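Local coordinates for foldase protein PrsA (PDB 4WO7) that helps secreted proteins fold outside the cell after translocation and has peptidyl-prolyl cis-trans isomerase activity that its function in vivo does not require, at residues L24-N27 and M28-A32; L37-L40 and V41-V45; T73-E76 and K77-K81; L254-T257 and F258-S261. All coordinates share one frame; numbering follows the deposited sequence.

Contact 1: L24-N27 and M28-A32; sequences LYTN and MKKTA
The phenol end of Tyr25 is met obliquely by the aliphatic chain of Lys29, whose CD lies 3.9 Å from Tyr25 OH and a little farther from CZ. CG of Lys29 stands anti to the backbone N (chi1 -162°) and the chain bends at chi3 (107°), which passes CD beside the phenol end; its ammonium NZ runs on to salt bridges with Asp251 and Asp253. The amide of Asn27 reaches back one turn: ND2 bonds to the carbonyl O of Glu23, while OD1 stays 4.1 Å from Lys30 NZ. Lys30 lies extended beside Thr26, NZ 3.6 Å from the methyl CG2. Leu24 CG lies 3.9 Å from SE of the selenomethionine Met28, the two side chains pointing the same way. Beneath these side chains run i to i+4 backbone bonds, Met28 N to Leu24 O (2.9 Å, 153° at the hydrogen) being firmer than the weak ones that follow. Asn27 O accepts twice from Thr31, weakly from N and from OG1 at 3.0 Å. All of this belongs to helix 21-49, where Tyr25, Asn27, Met28 and Lys30 pack on the second subunit, while Lys29 reaches the chain that follows strand 248-249.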
loop_
_atom_site.group_PDB
_atom_site.type_symbol
_atom_site.label_atom_id
_atom_site.label_comp_id
_atom_site.label_asym_id
_atom_site.label_seq_id
_atom_site.Cartn_x
_atom_site.Cartn_y
_atom_site.Cartn_z
ATOM N N LEU A 24 -3.936 -10.345 23.645
ATOM C CA LEU A 24 -3.831 -9.155 22.815
ATOM C C LEU A 24 -2.384 -8.685 22.750
ATOM O O LEU A 24 -1.844 -8.425 21.678
ATOM C CB LEU A 24 -4.724 -8.037 23.369
ATOM C CG LEU A 24 -4.863 -6.777 22.510
ATOM C CD1 LEU A 24 -5.586 -7.103 21.218
ATOM C CD2 LEU A 24 -5.578 -5.661 23.269
ATOM N N TYR A 25 -1.744 -8.616 23.911
ATOM C CA TYR A 25 -0.353 -8.195 23.984
ATOM C C TYR A 25 0.571 -9.101 23.168
ATOM O O TYR A 25 1.399 -8.613 22.401
ATOM C CB TYR A 25 0.125 -8.159 25.435
ATOM C CG TYR A 25 1.582 -7.771 25.567
ATOM C CD1 TYR A 25 1.982 -6.451 25.390
ATOM C CD2 TYR A 25 2.555 -8.714 25.873
ATOM C CE1 TYR A 25 3.307 -6.086 25.508
ATOM C CE2 TYR A 25 3.885 -8.352 25.995
ATOM C CZ TYR A 25 4.255 -7.037 25.812
ATOM O OH TYR A 25 5.576 -6.665 25.929
ATOM N N THR A 26 0.422 -10.418 23.324
ATOM C CA THR A 26 1.279 -11.383 22.620
ATOM C C THR A 26 1.184 -11.260 21.100
ATOM O O THR A 26 2.203 -11.212 20.408
ATOM C CB THR A 26 0.932 -12.844 23.010
ATOM O OG1 THR A 26 1.311 -13.088 24.369
ATOM C CG2 THR A 26 1.650 -13.862 22.099
ATOM N N ASN A 27 -0.037 -11.193 20.584
ATOM C CA ASN A 27 -0.250 -11.159 19.140
ATOM C C ASN A 27 0.087 -9.809 18.546
ATOM O O ASN A 27 0.510 -9.722 17.396
ATOM C CB ASN A 27 -1.694 -11.523 18.808
ATOM C CG ASN A 27 -1.962 -13.000 18.958
ATOM O OD1 ASN A 27 -1.772 -13.774 18.020
ATOM N ND2 ASN A 27 -2.381 -13.407 20.152
HETATM N N MSE A 28 -0.097 -8.756 19.331
HETATM C CA MSE A 28 0.289 -7.420 18.899
HETATM C C MSE A 28 1.791 -7.347 18.705
HETATM O O MSE A 28 2.286 -6.666 17.807
HETATM C CB MSE A 28 -0.158 -6.381 19.922
HETATM C CG MSE A 28 -1.630 -6.092 19.837
HETATM SE SE MSE A 28 -2.193 -4.528 20.856
HETATM C CE MSE A 28 -2.277 -3.528 19.259
ATOM N N LYS A 29 2.510 -8.073 19.551
ATOM C CA LYS A 29 3.959 -7.975 19.588
ATOM C C LYS A 29 4.588 -8.640 18.364
ATOM O O LYS A 29 5.609 -8.178 17.853
ATOM C CB LYS A 29 4.502 -8.607 20.862
ATOM C CG LYS A 29 5.915 -8.170 21.174
ATOM C CD LYS A 29 6.306 -8.537 22.587
ATOM C CE LYS A 29 7.289 -9.688 22.573
ATOM N NZ LYS A 29 7.554 -10.222 23.931
ATOM N N LYS A 30 3.980 -9.733 17.909
ATOM C CA LYS A 30 4.498 -10.485 16.772
ATOM C C LYS A 30 4.270 -9.636 15.528
ATOM O O LYS A 30 5.039 -9.673 14.567
ATOM C CB LYS A 30 3.785 -11.828 16.615
ATOM C CG LYS A 30 4.010 -12.823 17.738
ATOM C CD LYS A 30 2.945 -13.897 17.695
ATOM C CE LYS A 30 3.042 -14.854 18.860
ATOM N NZ LYS A 30 1.788 -15.654 18.964
ATOM N N THR A 31 3.191 -8.861 15.583
ATOM C CA THR A 31 2.727 -8.045 14.470
ATOM C C THR A 31 3.331 -6.654 14.418
ATOM O O THR A 31 3.895 -6.264 13.398
ATOM C CB THR A 31 1.185 -7.876 14.538
ATOM O OG1 THR A 31 0.556 -9.158 14.421
ATOM C CG2 THR A 31 0.669 -6.984 13.420
ATOM N N ALA A 32 3.220 -5.919 15.517
ATOM C CA ALA A 32 3.522 -4.494 15.522
ATOM C C ALA A 32 4.601 -4.133 16.533
ATOM O O ALA A 32 4.978 -2.968 16.647
ATOM C CB ALA A 32 2.257 -3.709 15.796
#

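Contact 2: L37-L40 and V41-V45; sequences LTQL and VQEKV
Glu43 folds back over Gln39 and Leu40 within helix 21-49, a regular alpha helix whose i to i+4 bonds run through both segments. From its start, CB sits 3.4 Å from Gln39 O. CG comes next, 3.3 Å from Leu40 O, put there by a chi1 of 75° that lodges it between the backbone N and the carbonyl carbon. CD lies 3.8 Å from Gln39 O. The carboxylate then spreads over two neighbours: OE1 lies 3.9 Å from Gln39 CG, and OE2 3.7 Å from the methyl CD2 of Leu40. The carboxylate plane stands 86° from the Gln39 amide, whose NE2 instead bonds to Gln87 OE1. With the carboxylate and CG gone, as with an alanine here, Leu40 CD2 and Gln39 CG would probably lose their cover on that side. Glu43 also touches Tyr90 of helix 81-101, and its N gives a bond to Gln39 O running nearly along the C=O axis. Beside this, Gln42 lies alongside Thr38, its OE1 held by Tyr90 OH and its NE2 by Gln235 OE1, so the buried amide joins three helices. Lys44 NZ makes a salt bridge with Glu23 of the second subunit. Leu37 CD1 meets Val41 CG2 at 3.8 Å; Phe258 packs on both, and Met242 of helix 231-244 on Val41. The methyl CG2 of Thr38 lies 3.4 Å from Gln42 NE2.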
loop_
_atom_site.group_PDB
_atom_site.type_symbol
_atom_site.label_atom_id
_atom_site.label_comp_id
_atom_site.label_asym_id
_atom_site.label_seq_id
_atom_site.Cartn_x
_atom_site.Cartn_y
_atom_site.Cartn_z
ATOM N N LEU A 37 8.104 -0.386 18.999
ATOM C CA LEU A 37 9.312 -0.258 19.812
ATOM C C LEU A 37 10.273 0.725 19.166
ATOM O O LEU A 37 10.960 1.480 19.852
ATOM C CB LEU A 37 10.009 -1.611 20.008
ATOM C CG LEU A 37 11.323 -1.534 20.801
ATOM C CD1 LEU A 37 11.094 -0.975 22.200
ATOM C CD2 LEU A 37 11.991 -2.900 20.885
ATOM N N THR A 38 10.318 0.701 17.840
ATOM C CA THR A 38 11.202 1.584 17.085
ATOM C C THR A 38 10.809 3.044 17.295
ATOM O O THR A 38 11.659 3.904 17.550
ATOM C CB THR A 38 11.175 1.241 15.574
ATOM O OG1 THR A 38 11.665 -0.095 15.373
ATOM C CG2 THR A 38 12.031 2.214 14.763
ATOM N N GLN A 39 9.512 3.317 17.204
ATOM C CA GLN A 39 9.012 4.681 17.348
ATOM C C GLN A 39 9.236 5.179 18.770
ATOM O O GLN A 39 9.704 6.298 18.982
ATOM C CB GLN A 39 7.523 4.749 16.996
ATOM C CG GLN A 39 6.872 6.099 17.265
ATOM C CD GLN A 39 5.448 6.163 16.748
ATOM O OE1 GLN A 39 4.951 5.219 16.138
ATOM N NE2 GLN A 39 4.785 7.284 16.986
ATOM N N LEU A 40 8.915 4.333 19.741
ATOM C CA LEU A 40 9.052 4.685 21.151
ATOM C C LEU A 40 10.475 5.072 21.525
ATOM O O LEU A 40 10.722 6.071 22.201
ATOM C CB LEU A 40 8.611 3.514 22.033
ATOM C CG LEU A 40 7.119 3.198 22.083
ATOM C CD1 LEU A 40 6.881 1.887 22.827
ATOM C CD2 LEU A 40 6.352 4.341 22.743
ATOM N N VAL A 41 11.411 4.259 21.066
ATOM C CA VAL A 41 12.817 4.464 21.349
ATOM C C VAL A 41 13.340 5.709 20.628
ATOM O O VAL A 41 14.059 6.520 21.216
ATOM C CB VAL A 41 13.612 3.203 20.968
ATOM C CG1 VAL A 41 15.099 3.469 20.909
ATOM C CG2 VAL A 41 13.297 2.080 21.948
ATOM N N GLN A 42 12.986 5.856 19.356
ATOM C CA GLN A 42 13.420 7.023 18.591
ATOM C C GLN A 42 12.875 8.350 19.133
ATOM O O GLN A 42 13.593 9.349 19.190
ATOM C CB GLN A 42 13.017 6.882 17.123
ATOM C CG GLN A 42 13.855 5.882 16.352
ATOM C CD GLN A 42 13.443 5.756 14.901
ATOM O OE1 GLN A 42 12.565 6.483 14.426
ATOM N NE2 GLN A 42 14.078 4.830 14.185
ATOM N N GLU A 43 11.612 8.367 19.543
ATOM C CA GLU A 43 11.044 9.604 20.067
ATOM C C GLU A 43 11.617 9.946 21.437
ATOM O O GLU A 43 11.640 11.111 21.820
ATOM C CB GLU A 43 9.517 9.535 20.118
ATOM C CG GLU A 43 8.915 8.691 21.227
ATOM C CD GLU A 43 7.412 8.509 21.050
ATOM O OE1 GLU A 43 6.881 8.903 19.988
ATOM O OE2 GLU A 43 6.758 7.974 21.970
ATOM N N LYS A 44 12.085 8.940 22.170
ATOM C CA LYS A 44 12.766 9.200 23.436
ATOM C C LYS A 44 14.154 9.767 23.215
ATOM O O LYS A 44 14.528 10.779 23.809
ATOM C CB LYS A 44 12.902 7.933 24.271
ATOM C CG LYS A 44 11.725 7.608 25.143
ATOM C CD LYS A 44 12.116 6.529 26.132
ATOM C CE LYS A 44 11.025 6.304 27.147
ATOM N NZ LYS A 44 9.813 5.733 26.510
ATOM N N VAL A 45 14.919 9.102 22.358
ATOM C CA VAL A 45 16.294 9.501 22.115
ATOM C C VAL A 45 16.310 10.873 21.465
ATOM O O VAL A 45 17.036 11.762 21.910
ATOM C CB VAL A 45 17.042 8.453 21.257
ATOM C CG1 VAL A 45 18.362 8.997 20.718
ATOM C CG2 VAL A 45 17.277 7.190 22.081
#

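Contact 3: T73-E76 and K77-K81; sequences TALE and KQYGK
Thr73, Ala74, Leu75 and Glu76 take i to i+4 backbone bonds from Lys77, Gln78, Tyr79 and Gly80 near the C-terminal end of helix 71-78. Gln78 N reaches Ala74 O at 2.8 Å and Tyr79 N reaches Leu75 O at 2.9 Å, the latter nearly straight (160° at the hydrogen). Lys77 N bonds to Thr73 O from above the carbonyl plane, with a weak i to i+3 bond to Ala74 O as the exception. The bond of Gly80 N to Glu76 O is weak, for there the chain leaves helical geometry. Gly80, also the N-cap of helix 81-101, has a phi of 117°, where any CB would press on the preceding carbonyl O.

Apolar contact is slight: Tyr79 CD2 stands 4.2 Å from Leu75 CB, and Tyr79 rests on Leu84 of helix 81-101 in its own chain and on Lys30 of the second subunit. Polar atoms border the ring too: Leu75 O obliquely, and Gln78 NE2 over one face, 3.2 Å above the plane, offset toward the rim.

Charge enters only loosely. Glu76 CG is anti to the backbone N (chi1 -177°) and the chain bends at chi2, which lays OE2 3.6 Å from Lys81 CG, but Glu76 OE1 and Lys81 NZ are 5.7 Å apart. At this exposed corner the pair would probably attract weakly, so main-chain bonds and the glycine angles chiefly define the turn.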
loop_
_atom_site.group_PDB
_atom_site.type_symbol
_atom_site.label_atom_id
_atom_site.label_comp_id
_atom_site.label_asym_id
_atom_site.label_seq_id
_atom_site.Cartn_x
_atom_site.Cartn_y
_atom_site.Cartn_z
ATOM N N THR A 73 -11.534 15.476 12.071
ATOM C CA THR A 73 -12.358 15.412 13.281
ATOM C C THR A 73 -12.645 13.972 13.702
ATOM O O THR A 73 -12.855 13.690 14.884
ATOM C CB THR A 73 -13.720 16.132 13.086
ATOM O OG1 THR A 73 -14.322 16.397 14.358
ATOM C CG2 THR A 73 -14.684 15.307 12.227
ATOM N N ALA A 74 -12.652 13.061 12.733
ATOM C CA ALA A 74 -12.862 11.647 13.020
ATOM C C ALA A 74 -11.659 11.090 13.759
ATOM O O ALA A 74 -11.800 10.373 14.750
ATOM C CB ALA A 74 -13.113 10.867 11.734
ATOM N N LEU A 75 -10.473 11.431 13.271
ATOM C CA LEU A 75 -9.236 11.028 13.914
ATOM C C LEU A 75 -9.071 11.662 15.289
ATOM O O LEU A 75 -8.550 11.032 16.211
ATOM C CB LEU A 75 -8.045 11.413 13.032
ATOM C CG LEU A 75 -7.726 10.564 11.798
ATOM C CD1 LEU A 75 -8.980 10.042 11.113
ATOM C CD2 LEU A 75 -6.892 11.384 10.823
ATOM N N GLU A 76 -9.521 12.903 15.427
ATOM C CA GLU A 76 -9.394 13.616 16.691
ATOM C C GLU A 76 -10.338 13.027 17.735
ATOM O O GLU A 76 -10.033 13.016 18.928
ATOM C CB GLU A 76 -9.665 15.107 16.492
ATOM C CG GLU A 76 -9.488 15.939 17.747
ATOM C CD GLU A 76 -8.797 17.260 17.465
ATOM O OE1 GLU A 76 -9.498 18.284 17.320
ATOM O OE2 GLU A 76 -7.550 17.275 17.384
ATOM N N LYS A 77 -11.482 12.529 17.277
ATOM C CA LYS A 77 -12.452 11.909 18.170
ATOM C C LYS A 77 -12.011 10.473 18.467
ATOM O O LYS A 77 -12.156 9.992 19.592
ATOM C CB LYS A 77 -13.859 11.942 17.554
ATOM C CG LYS A 77 -14.987 11.491 18.486
ATOM C CD LYS A 77 -15.317 12.558 19.528
ATOM C CE LYS A 77 -16.472 12.134 20.429
ATOM N NZ LYS A 77 -17.742 11.951 19.669
ATOM N N GLN A 78 -11.480 9.791 17.453
ATOM C CA GLN A 78 -11.119 8.380 17.587
ATOM C C GLN A 78 -9.863 8.155 18.437
ATOM O O GLN A 78 -9.841 7.269 19.291
ATOM C CB GLN A 78 -10.883 7.735 16.218
ATOM C CG GLN A 78 -10.676 6.221 16.306
ATOM C CD GLN A 78 -9.988 5.637 15.092
ATOM O OE1 GLN A 78 -10.291 5.993 13.953
ATOM N NE2 GLN A 78 -9.048 4.726 15.333
ATOM N N TYR A 79 -8.825 8.960 18.206
ATOM C CA TYR A 79 -7.524 8.744 18.846
ATOM C C TYR A 79 -7.314 9.647 20.050
ATOM O O TYR A 79 -6.786 9.216 21.075
ATOM C CB TYR A 79 -6.375 8.974 17.856
ATOM C CG TYR A 79 -6.290 7.975 16.726
ATOM C CD1 TYR A 79 -5.957 6.651 16.973
ATOM C CD2 TYR A 79 -6.500 8.363 15.410
ATOM C CE1 TYR A 79 -5.866 5.731 15.946
ATOM C CE2 TYR A 79 -6.409 7.452 14.375
ATOM C CZ TYR A 79 -6.090 6.140 14.649
ATOM O OH TYR A 79 -5.995 5.239 13.617
ATOM N N GLY A 80 -7.728 10.901 19.916
ATOM C CA GLY A 80 -7.538 11.888 20.960
ATOM C C GLY A 80 -6.636 13.006 20.482
ATOM O O GLY A 80 -5.835 12.830 19.568
ATOM N N LYS A 81 -6.782 14.168 21.104
ATOM C CA LYS A 81 -6.036 15.352 20.708
ATOM C C LYS A 81 -4.552 15.179 21.030
ATOM O O LYS A 81 -3.688 15.559 20.240
ATOM C CB LYS A 81 -6.613 16.579 21.415
ATOM C CG LYS A 81 -6.320 17.907 20.746
ATOM C CD LYS A 81 -6.939 19.053 21.536
ATOM C CE LYS A 81 -6.843 20.371 20.786
ATOM N NZ LYS A 81 -7.382 21.512 21.578
#

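Contact 4: L254-T257 and F258-S261; sequences LKDT and FNTS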
loop_
_atom_site.group_PDB
_atom_site.type_symbol
_atom_site.label_atom_id
_atom_site.label_comp_id
_atom_site.label_asym_id
_atom_site.label_seq_id
_atom_site.Cartn_x
_atom_site.Cartn_y
_atom_site.Cartn_z
ATOM N N LEU A 254 12.114 -9.416 20.497
ATOM C CA LEU A 254 12.268 -8.206 19.702
ATOM C C LEU A 254 13.713 -7.755 19.605
ATOM O O LEU A 254 13.987 -6.649 19.128
ATOM C CB LEU A 254 11.447 -7.063 20.292
ATOM C CG LEU A 254 9.940 -7.254 20.359
ATOM C CD1 LEU A 254 9.366 -6.188 21.266
ATOM C CD2 LEU A 254 9.345 -7.186 18.966
ATOM N N LYS A 255 14.646 -8.582 20.064
ATOM C CA LYS A 255 16.046 -8.207 19.939
ATOM C C LYS A 255 16.332 -8.036 18.459
ATOM O O LYS A 255 15.548 -8.462 17.611
ATOM C CB LYS A 255 17.001 -9.229 20.559
ATOM C CG LYS A 255 17.134 -9.082 22.060
ATOM C CD LYS A 255 18.048 -10.127 22.663
ATOM C CE LYS A 255 18.222 -9.870 24.148
ATOM N NZ LYS A 255 18.998 -10.932 24.840
ATOM N N ASP A 256 17.449 -7.397 18.159
ATOM C CA ASP A 256 17.860 -7.143 16.787
ATOM C C ASP A 256 16.915 -6.169 16.081
ATOM O O ASP A 256 16.968 -6.018 14.857
ATOM C CB ASP A 256 17.913 -8.458 16.004
ATOM C CG ASP A 256 18.683 -9.539 16.737
ATOM O OD1 ASP A 256 19.910 -9.395 16.903
ATOM O OD2 ASP A 256 18.048 -10.529 17.161
ATOM N N THR A 257 16.041 -5.522 16.848
ATOM C CA THR A 257 15.126 -4.544 16.285
ATOM C C THR A 257 15.954 -3.352 15.825
ATOM O O THR A 257 15.710 -2.795 14.757
ATOM C CB THR A 257 14.041 -4.120 17.300
ATOM O OG1 THR A 257 13.184 -5.240 17.560
ATOM C CG2 THR A 257 13.194 -2.974 16.760
ATOM N N PHE A 258 16.930 -2.975 16.655
ATOM C CA PHE A 258 17.861 -1.878 16.375
ATOM C C PHE A 258 19.267 -2.326 16.061
ATOM O O PHE A 258 20.118 -1.496 15.753
ATOM C CB PHE A 258 17.982 -0.951 17.574
ATOM C CG PHE A 258 16.720 -0.288 17.960
ATOM C CD1 PHE A 258 16.303 0.856 17.308
ATOM C CD2 PHE A 258 15.949 -0.802 18.984
ATOM C CE1 PHE A 258 15.133 1.477 17.668
ATOM C CE2 PHE A 258 14.781 -0.187 19.353
ATOM C CZ PHE A 258 14.372 0.955 18.695
ATOM N N ASN A 259 19.521 -3.624 16.105
ATOM C CA ASN A 259 20.900 -4.090 16.107
ATOM C C ASN A 259 21.562 -3.794 14.781
ATOM O O ASN A 259 22.690 -3.304 14.730
ATOM C CB ASN A 259 20.942 -5.585 16.399
ATOM C CG ASN A 259 22.349 -6.149 16.416
ATOM O OD1 ASN A 259 23.184 -5.837 15.567
ATOM N ND2 ASN A 259 22.615 -6.998 17.392
ATOM N N THR A 260 20.833 -4.068 13.713
ATOM C CA THR A 260 21.337 -3.871 12.370
ATOM C C THR A 260 20.355 -3.043 11.564
ATOM O O THR A 260 19.144 -3.173 11.735
ATOM C CB THR A 260 21.559 -5.204 11.658
ATOM O OG1 THR A 260 20.331 -5.944 11.634
ATOM C CG2 THR A 260 22.612 -6.004 12.386
ATOM N N SER A 261 20.872 -2.168 10.703
ATOM C CA SER A 261 20.012 -1.369 9.825
ATOM C C SER A 261 20.800 -0.638 8.744
ATOM O O SER A 261 21.451 -1.285 7.914
ATOM C CB SER A 261 19.191 -0.376 10.643
ATOM O OG SER A 261 18.285 -1.080 11.485
#
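Asp256 and Thr257 lean against Asn259 and Phe258 just where a type II beta turn, Leu254 to Thr257, passes into the last residues of the modelled chain. Leu254 opens the turn: its N makes a weak hydrogen bond with Asp251 OD1, and its side chain packs on Lys29 of helix 21-49 and on Ile11 of the second subunit. Lys255 takes the first corner and Asp256 the second, with the left-handed phi of 67° that this turn type places there. Beyond the corner the side chains of Asp256 and Asn259 run side by side, pointing the same way. Asn259 CB is 3.5 Å from Asp256 CA, and the carboxylate and amide planes are 36° apart. Thr257 closes the turn and sends its methyl CG2, anti to the backbone N (chi1 -67° for OG1), toward the next residue and over one face of the Phe258 ring. The methyl rides 4.1 Å above the ring plane, offset toward the rim, while the far end of the ring packs on Leu37 and Val41 of helix 21-49. No hydrogen bond joins 254-257 to 258-261; the ring, together with Thr257 on Thr38, holds this tail against helix 21-49. Losing the ring to an alanine would probably uncover one side of Leu37 and Val41 and leave the tail less firmly held to the helix. At the outer surface of the tail, the carboxylate OD1 of Asp256 faces the Asn259 amide, 3.6 Å from ND2.

From the N terminus, contact 1 and contact 2 follow in series along helix 21-49, their centres 18 Å apart. Contact 3 ends helix 71-78 and starts helix 81-101; contact 4 lies in the C-terminal tail. Each joins adjoining segments of continuous chain, so none closes a long loop, and none nests or crosses. The tail returns to helix 21-49, touching contact 1 through Leu254 and contact 2 through Thr257 and Phe258. Contact 3 stays separate from the others within the chain. Across the dimer, Asn27 of contact 1 meets Leu40 of the second subunit, and Tyr79 of contact 3 meets Lys30 of the second subunit.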